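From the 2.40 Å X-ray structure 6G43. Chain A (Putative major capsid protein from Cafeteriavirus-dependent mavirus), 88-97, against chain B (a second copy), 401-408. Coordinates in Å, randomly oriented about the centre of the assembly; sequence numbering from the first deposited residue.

Chain A 88-97: ADSSLKDQIG
Chain B, residues 401-408: GLTVADPA

Chain A 88-97 is an irregular segment that enters a strand only at A:Ile96 and A:Gly97. Three of its residues adopt left-handed backbone angles, A:Asp89 (phi/psi 62/35), A:Leu92 (61/26) and A:Asp94 (60/31), so the chain turns repeatedly rather than running straight. A:Ser91 is at -66/-35. A:Lys93 (-69/121) and A:Asp94 are the corners of a turn closed by a weak hydrogen bond from A:Gln95 N to A:Leu92 O at 3.4 Å. Chain B 401-405 is helical, with B:Ala405 N bonded to B:Gly401 O at 2.9 Å and B:Asp406 N to B:Leu402 O at 3.1 Å. B:Asp406 (-44/120) is the first residue to leave helical angles.

The segments run in opposite directions in register: CA atoms of A:Asp89 and B:Pro407 are 6.9 Å apart, those of A:Ser91 and B:Asp406 5.1 Å, and those of A:Lys93 and B:Leu402 5.5 Å. Together they bury 422 Å², yet no direct hydrogen bond crosses between them. Instead, one water donates to both A:Ser91 O (2.8 Å) and B:Leu402 O (2.7 Å), bridging two carbonyl oxygens that lie 3.9 Å apart and, both being acceptors, could not bond to each other.

B:Leu402 contributes the largest covered area, 98 Å². Its CA-to-CB bond points toward chain A, and its m,t rotamer (-64°, 158°) brings B:Leu402 CD2 to 4.3 Å from A:Leu92 CB and B:Leu402 CD1 to 4.4 Å from A:Ile96 CB. B:Leu402 CD1 also packs 3.4 Å from A:Leu92 O, so a branched apolar side chain suits this pocket of aliphatic and backbone atoms. A:Leu92 is m,t and A:Ile96 m,m; both are buried.

A:Lys93 starts sideways, but chi1 m (-72°) followed by three t angles extends it, and its end comes nearer chain B. A:Lys93 NZ reaches 3.9 Å from B:Thr403 CG2, and A:Lys93 CE lies 3.9 Å from B:Asp406 OD2. The aliphatic portion contributes packing, with A:Lys93 CE 4.1 Å from B:Thr403 CG2 and A:Lys93 CA 4.4 Å from B:Leu402 CB, while the residue remains exposed. B:Thr403 has chi1 m (-53°), and its OG1 is hydrogen-bonded elsewhere in the structure.

B:Asp406, chi1 t (-174°), directs its buried carboxylate at A:Ser91: OD1 is 3.5 Å from A:Ser91 CA, and OD2 is 3.5 Å from A:Ser91 CB. These two carbons face the carboxylate, while A:Ser91 OG is 4.7 Å from B:Asp406 OD2; the p rotamer (71°) places A:Ser91 OG to accept a weak bond from A:Lys93 N at 3.4 Å. B:Asp406 OD1 likewise accepts a weak bond from B:Ala408 N at 3.3 Å, bracing the turn after the helix. Farther along, B:Pro407 CG, in a C-gamma endo ring, meets A:Asp89 OD1 at 4.5 Å.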

# COMPACT_ATOMS: atom_id res chain seq x y z
N ALA A 88 19.80 32.94 -13.35
CA ALA A 88 20.73 32.38 -14.32
C ALA A 88 21.46 31.15 -13.77
O ALA A 88 21.92 31.16 -12.62
CB ALA A 88 21.73 33.44 -14.75
N ASP A 89 21.54 30.10 -14.59
CA ASP A 89 22.23 28.84 -14.26
C ASP A 89 21.63 28.10 -13.04
O ASP A 89 22.36 27.46 -12.28
CB ASP A 89 23.74 29.07 -14.09
CG ASP A 89 24.37 29.77 -15.28
OD1 ASP A 89 23.98 29.48 -16.44
OD2 ASP A 89 25.26 30.62 -15.06
N SER A 90 20.31 28.19 -12.89
CA SER A 90 19.58 27.36 -11.94
C SER A 90 19.44 25.96 -12.55
O SER A 90 19.04 25.83 -13.70
CB SER A 90 18.19 27.94 -11.67
OG SER A 90 18.29 29.21 -11.05
N SER A 91 19.80 24.93 -11.78
CA SER A 91 19.73 23.55 -12.26
C SER A 91 18.29 23.08 -12.53
O SER A 91 18.05 22.32 -13.47
CB SER A 91 20.40 22.60 -11.27
OG SER A 91 19.63 22.45 -10.09
N LEU A 92 17.36 23.56 -11.70
CA LEU A 92 15.94 23.19 -11.74
C LEU A 92 15.69 21.69 -11.49
O LEU A 92 14.67 21.16 -11.92
CB LEU A 92 15.28 23.65 -13.05
CG LEU A 92 15.36 25.14 -13.37
CD1 LEU A 92 14.76 25.41 -14.74
CD2 LEU A 92 14.65 25.96 -12.31
N LYS A 93 16.59 21.03 -10.76
CA LYS A 93 16.44 19.60 -10.46
C LYS A 93 15.28 19.41 -9.50
O LYS A 93 15.27 19.98 -8.41
CB LYS A 93 17.71 19.03 -9.81
CG LYS A 93 18.88 18.88 -10.77
CD LYS A 93 20.00 18.06 -10.15
CE LYS A 93 21.27 18.16 -10.97
NZ LYS A 93 22.23 17.07 -10.65
N ASP A 94 14.30 18.61 -9.93
CA ASP A 94 13.13 18.27 -9.11
C ASP A 94 12.29 19.49 -8.70
O ASP A 94 11.66 19.49 -7.63
CB ASP A 94 13.56 17.44 -7.88
CG ASP A 94 14.37 16.21 -8.26
OD1 ASP A 94 14.14 15.63 -9.35
OD2 ASP A 94 15.24 15.80 -7.46
N GLN A 95 12.27 20.52 -9.54
CA GLN A 95 11.63 21.81 -9.22
C GLN A 95 10.52 22.29 -10.16
O GLN A 95 9.79 23.23 -9.81
CB GLN A 95 12.72 22.89 -9.08
CG GLN A 95 13.46 22.81 -7.75
CD GLN A 95 14.63 23.78 -7.64
OE1 GLN A 95 15.43 23.90 -8.56
NE2 GLN A 95 14.74 24.46 -6.50
N ILE A 96 10.37 21.66 -11.32
CA ILE A 96 9.33 22.02 -12.30
C ILE A 96 8.44 20.81 -12.59
O ILE A 96 8.92 19.69 -12.75
CB ILE A 96 9.94 22.51 -13.64
CG1 ILE A 96 10.92 23.67 -13.42
CG2 ILE A 96 8.85 22.91 -14.63
CD1 ILE A 96 10.30 24.95 -12.89
N GLY A 97 7.13 21.06 -12.68
CA GLY A 97 6.17 20.03 -13.07
C GLY A 97 4.80 20.64 -13.34
O GLY A 97 4.68 21.84 -13.60
N GLY B 401 14.87 14.33 -17.11
CA GLY B 401 15.10 15.40 -18.09
C GLY B 401 15.73 16.68 -17.56
O GLY B 401 16.54 17.29 -18.25
N LEU B 402 15.34 17.09 -16.36
CA LEU B 402 15.89 18.31 -15.74
C LEU B 402 17.35 18.15 -15.35
O LEU B 402 18.15 19.07 -15.55
CB LEU B 402 15.06 18.73 -14.52
CG LEU B 402 13.61 19.13 -14.85
CD1 LEU B 402 12.69 19.02 -13.64
CD2 LEU B 402 13.56 20.53 -15.45
N THR B 403 17.70 16.99 -14.78
CA THR B 403 19.09 16.64 -14.49
C THR B 403 19.99 16.70 -15.73
O THR B 403 21.12 17.17 -15.65
CB THR B 403 19.19 15.23 -13.88
OG1 THR B 403 18.31 15.13 -12.74
CG2 THR B 403 20.62 14.91 -13.44
N VAL B 404 19.48 16.21 -16.86
CA VAL B 404 20.24 16.15 -18.11
C VAL B 404 20.31 17.51 -18.81
O VAL B 404 21.37 17.90 -19.30
CB VAL B 404 19.65 15.10 -19.09
CG1 VAL B 404 20.42 15.08 -20.41
CG2 VAL B 404 19.67 13.72 -18.47
N ALA B 405 19.18 18.20 -18.87
CA ALA B 405 19.09 19.52 -19.51
C ALA B 405 19.84 20.63 -18.76
O ALA B 405 20.13 21.68 -19.35
CB ALA B 405 17.63 19.91 -19.69
N ASP B 406 20.13 20.41 -17.48
CA ASP B 406 20.96 21.30 -16.67
C ASP B 406 22.22 21.75 -17.44
O ASP B 406 23.02 20.90 -17.86
CB ASP B 406 21.36 20.57 -15.38
CG ASP B 406 22.13 21.44 -14.39
OD1 ASP B 406 22.21 22.68 -14.57
OD2 ASP B 406 22.65 20.88 -13.40
N PRO B 407 22.40 23.07 -17.65
CA PRO B 407 23.58 23.55 -18.41
C PRO B 407 24.94 23.28 -17.75
O PRO B 407 25.96 23.24 -18.44
CB PRO B 407 23.33 25.06 -18.55
CG PRO B 407 22.39 25.40 -17.44
CD PRO B 407 21.51 24.20 -17.30
N ALA B 408 24.95 23.09 -16.42
CA ALA B 408 26.14 22.64 -15.69
C ALA B 408 26.71 21.30 -16.19
O ALA B 408 27.92 21.07 -16.11
CB ALA B 408 25.83 22.55 -14.20
O HOH W 1 17.34 21.61 -16.06